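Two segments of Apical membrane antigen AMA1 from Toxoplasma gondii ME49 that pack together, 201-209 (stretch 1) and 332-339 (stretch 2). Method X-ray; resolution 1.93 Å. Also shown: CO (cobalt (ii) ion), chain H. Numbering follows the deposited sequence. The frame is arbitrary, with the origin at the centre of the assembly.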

# COMPACT_ATOMS: atom_id res chain seq x y z
N ARG A 201 8.13 -6.07 -2.62
CA ARG A 201 8.33 -5.56 -3.95
C ARG A 201 7.04 -5.17 -4.64
O ARG A 201 5.98 -5.72 -4.37
CB ARG A 201 9.00 -6.66 -4.77
CG ARG A 201 9.86 -6.19 -5.93
CD ARG A 201 11.31 -6.01 -5.49
NE ARG A 201 12.22 -6.01 -6.62
CZ ARG A 201 12.73 -4.92 -7.18
NH1 ARG A 201 13.55 -5.03 -8.21
NH2 ARG A 201 12.43 -3.72 -6.71
N LYS A 202 7.17 -4.22 -5.55
CA LYS A 202 6.15 -3.82 -6.48
C LYS A 202 6.86 -3.95 -7.84
O LYS A 202 8.01 -3.63 -7.94
CB LYS A 202 5.59 -2.43 -6.27
CG LYS A 202 4.61 -2.32 -5.12
CD LYS A 202 3.90 -0.98 -5.14
CE LYS A 202 2.98 -0.79 -3.94
NZ LYS A 202 2.04 0.32 -4.03
N SER A 203 6.16 -4.45 -8.85
CA SER A 203 6.72 -4.62 -10.17
C SER A 203 6.04 -3.75 -11.20
O SER A 203 4.89 -3.52 -11.11
CB SER A 203 6.58 -6.08 -10.59
OG SER A 203 6.68 -6.27 -11.97
N VAL A 204 6.77 -3.29 -12.19
CA VAL A 204 6.15 -2.48 -13.25
C VAL A 204 5.10 -3.29 -14.04
O VAL A 204 4.17 -2.72 -14.58
CB VAL A 204 7.19 -1.89 -14.23
CG1 VAL A 204 8.06 -0.94 -13.49
CG2 VAL A 204 8.03 -2.96 -14.89
N THR A 205 5.22 -4.60 -14.05
CA THR A 205 4.29 -5.42 -14.82
C THR A 205 3.59 -6.49 -14.01
O THR A 205 2.47 -6.87 -14.33
CB THR A 205 5.01 -6.12 -15.98
OG1 THR A 205 6.12 -6.85 -15.47
CG2 THR A 205 5.51 -5.09 -16.97
N GLU A 206 4.26 -7.03 -13.00
CA GLU A 206 3.76 -8.23 -12.32
C GLU A 206 2.95 -7.96 -11.02
O GLU A 206 3.27 -7.05 -10.27
CB GLU A 206 4.93 -9.14 -11.98
CG GLU A 206 5.76 -9.55 -13.18
CD GLU A 206 4.90 -10.19 -14.28
OE1 GLU A 206 4.81 -9.61 -15.39
OE2 GLU A 206 4.30 -11.25 -14.03
N ASN A 207 1.93 -8.79 -10.76
CA ASN A 207 1.23 -8.85 -9.45
C ASN A 207 0.50 -7.60 -9.04
O ASN A 207 0.36 -7.33 -7.86
CB ASN A 207 2.24 -9.25 -8.35
CG ASN A 207 2.71 -10.68 -8.54
OD1 ASN A 207 1.92 -11.55 -8.91
ND2 ASN A 207 4.00 -10.91 -8.36
N HIS A 208 -0.04 -6.88 -10.03
CA HIS A 208 -0.87 -5.72 -9.77
C HIS A 208 -2.22 -6.14 -9.21
O HIS A 208 -2.94 -5.36 -8.63
CB HIS A 208 -1.07 -4.91 -11.04
CG HIS A 208 0.19 -4.33 -11.59
ND1 HIS A 208 0.23 -3.66 -12.78
CD2 HIS A 208 1.46 -4.34 -11.11
CE1 HIS A 208 1.47 -3.27 -13.03
NE2 HIS A 208 2.24 -3.67 -12.03
N HIS A 209 -2.54 -7.41 -9.37
CA HIS A 209 -3.80 -7.93 -8.89
C HIS A 209 -3.72 -8.37 -7.43
O HIS A 209 -4.73 -8.79 -6.87
CB HIS A 209 -4.22 -9.09 -9.80
CG HIS A 209 -3.29 -10.25 -9.75
ND1 HIS A 209 -2.04 -10.24 -10.34
CD2 HIS A 209 -3.40 -11.45 -9.14
CE1 HIS A 209 -1.43 -11.38 -10.08
NE2 HIS A 209 -2.23 -12.14 -9.36
N TYR A 332 1.52 9.39 -7.65
CA TYR A 332 1.53 8.05 -7.07
C TYR A 332 1.81 8.10 -5.59
O TYR A 332 2.41 9.06 -5.10
CB TYR A 332 2.61 7.17 -7.71
CG TYR A 332 2.45 6.98 -9.21
CD1 TYR A 332 1.38 6.24 -9.73
CD2 TYR A 332 3.35 7.53 -10.09
CE1 TYR A 332 1.24 6.07 -11.11
CE2 TYR A 332 3.23 7.35 -11.46
CZ TYR A 332 2.17 6.62 -11.96
OH TYR A 332 2.05 6.45 -13.32
N THR A 333 1.39 7.08 -4.86
CA THR A 333 1.88 6.89 -3.51
C THR A 333 2.32 5.47 -3.33
O THR A 333 2.01 4.56 -4.13
CB THR A 333 0.82 7.21 -2.43
OG1 THR A 333 -0.11 6.14 -2.32
CG2 THR A 333 0.09 8.48 -2.75
N ALA A 334 3.09 5.26 -2.26
CA ALA A 334 3.53 3.95 -1.88
C ALA A 334 2.38 2.97 -1.68
O ALA A 334 2.55 1.74 -1.84
CB ALA A 334 4.41 4.06 -0.59
N ALA A 335 1.21 3.49 -1.31
CA ALA A 335 0.08 2.62 -0.98
C ALA A 335 -0.76 2.23 -2.20
O ALA A 335 -1.37 1.16 -2.22
CB ALA A 335 -0.83 3.29 0.05
N GLY A 336 -0.81 3.11 -3.19
CA GLY A 336 -1.75 2.94 -4.28
C GLY A 336 -1.30 2.12 -5.48
O GLY A 336 -0.17 1.63 -5.55
N SER A 337 -2.20 2.05 -6.47
CA SER A 337 -2.03 1.20 -7.64
C SER A 337 -1.40 2.02 -8.76
O SER A 337 -1.39 3.25 -8.72
CB SER A 337 -3.38 0.64 -8.13
OG SER A 337 -4.21 1.70 -8.57
N LEU A 338 -0.88 1.33 -9.77
CA LEU A 338 -0.36 1.99 -10.96
C LEU A 338 -1.49 2.62 -11.74
O LEU A 338 -1.39 3.76 -12.20
CB LEU A 338 0.41 0.98 -11.83
CG LEU A 338 0.96 1.46 -13.17
CD1 LEU A 338 1.88 2.62 -13.03
CD2 LEU A 338 1.67 0.31 -13.80
N SER A 339 -2.58 1.87 -11.86
CA SER A 339 -3.73 2.36 -12.61
C SER A 339 -4.43 3.51 -11.90
O SER A 339 -4.53 3.53 -10.66
CB SER A 339 -4.75 1.24 -12.86
OG SER A 339 -5.79 1.76 -13.68
CO CO H . -1.50 -3.58 -14.56
O HOH W 1 3.61 2.44 -5.11
O HOH W 2 0.34 -2.84 -16.11
O HOH W 3 -1.95 -1.41 -14.41
O HOH W 4 -1.78 -5.67 -14.54

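The contact is small, 177 Å² summed over both sides, and it rests on two side chains of stretch 1, K202 and H208, that approach a backbone turn and a leucine respectively. R201, at the start, does not reach stretch 2.

K202 makes the polar half. Its CA-to-CB bond points toward stretch 2, and with chi1 at -77° (m) and the remaining three angles t, the chain is nearly fully extended, spanning a 9.4 Å separation between K202 CA and A334 CA. The amine thereby enters the turn that follows the strand residues 332-333. K202 NZ donates to A334 O at 2.7 Å and, more weakly, to G336 O at 3.0 Å; water 1 accepts from K202 NZ at 2.9 Å and donates to T333 O at 2.8 Å. A buried ammonium needs such acceptors, and lysine supplies both the length and several protons. The turn is itself braced by T333 OG1, which accepts from A335 N (3.1 Å) and G336 N (3.2 Å).

S203 does not touch stretch 2 but organises its own loop: S203 OG accepts from T205 N at 3.0 Å and from E206 N at 2.7 Å. V204 contributes at the margin, V204 O lying 4.0 Å from L338 CD2. T205, E206 and N207 make no contact across the stretches.

H208 also points toward stretch 2. H208 NE2 donates to S203 O at 2.8 Å with an N-H...acceptor angle of 156°, while H208 ND1 lies 2.5 Å from the cobalt, so the ring is fixed through both nitrogens. Between them, H208 CE1 meets L338 CD2 at 3.7 Å, an oblique van der Waals contact. L338 (chi1 t, chi2 p) points back toward stretch 1, offering a nonpolar methyl to the ring carbon. H209 stays out of reach.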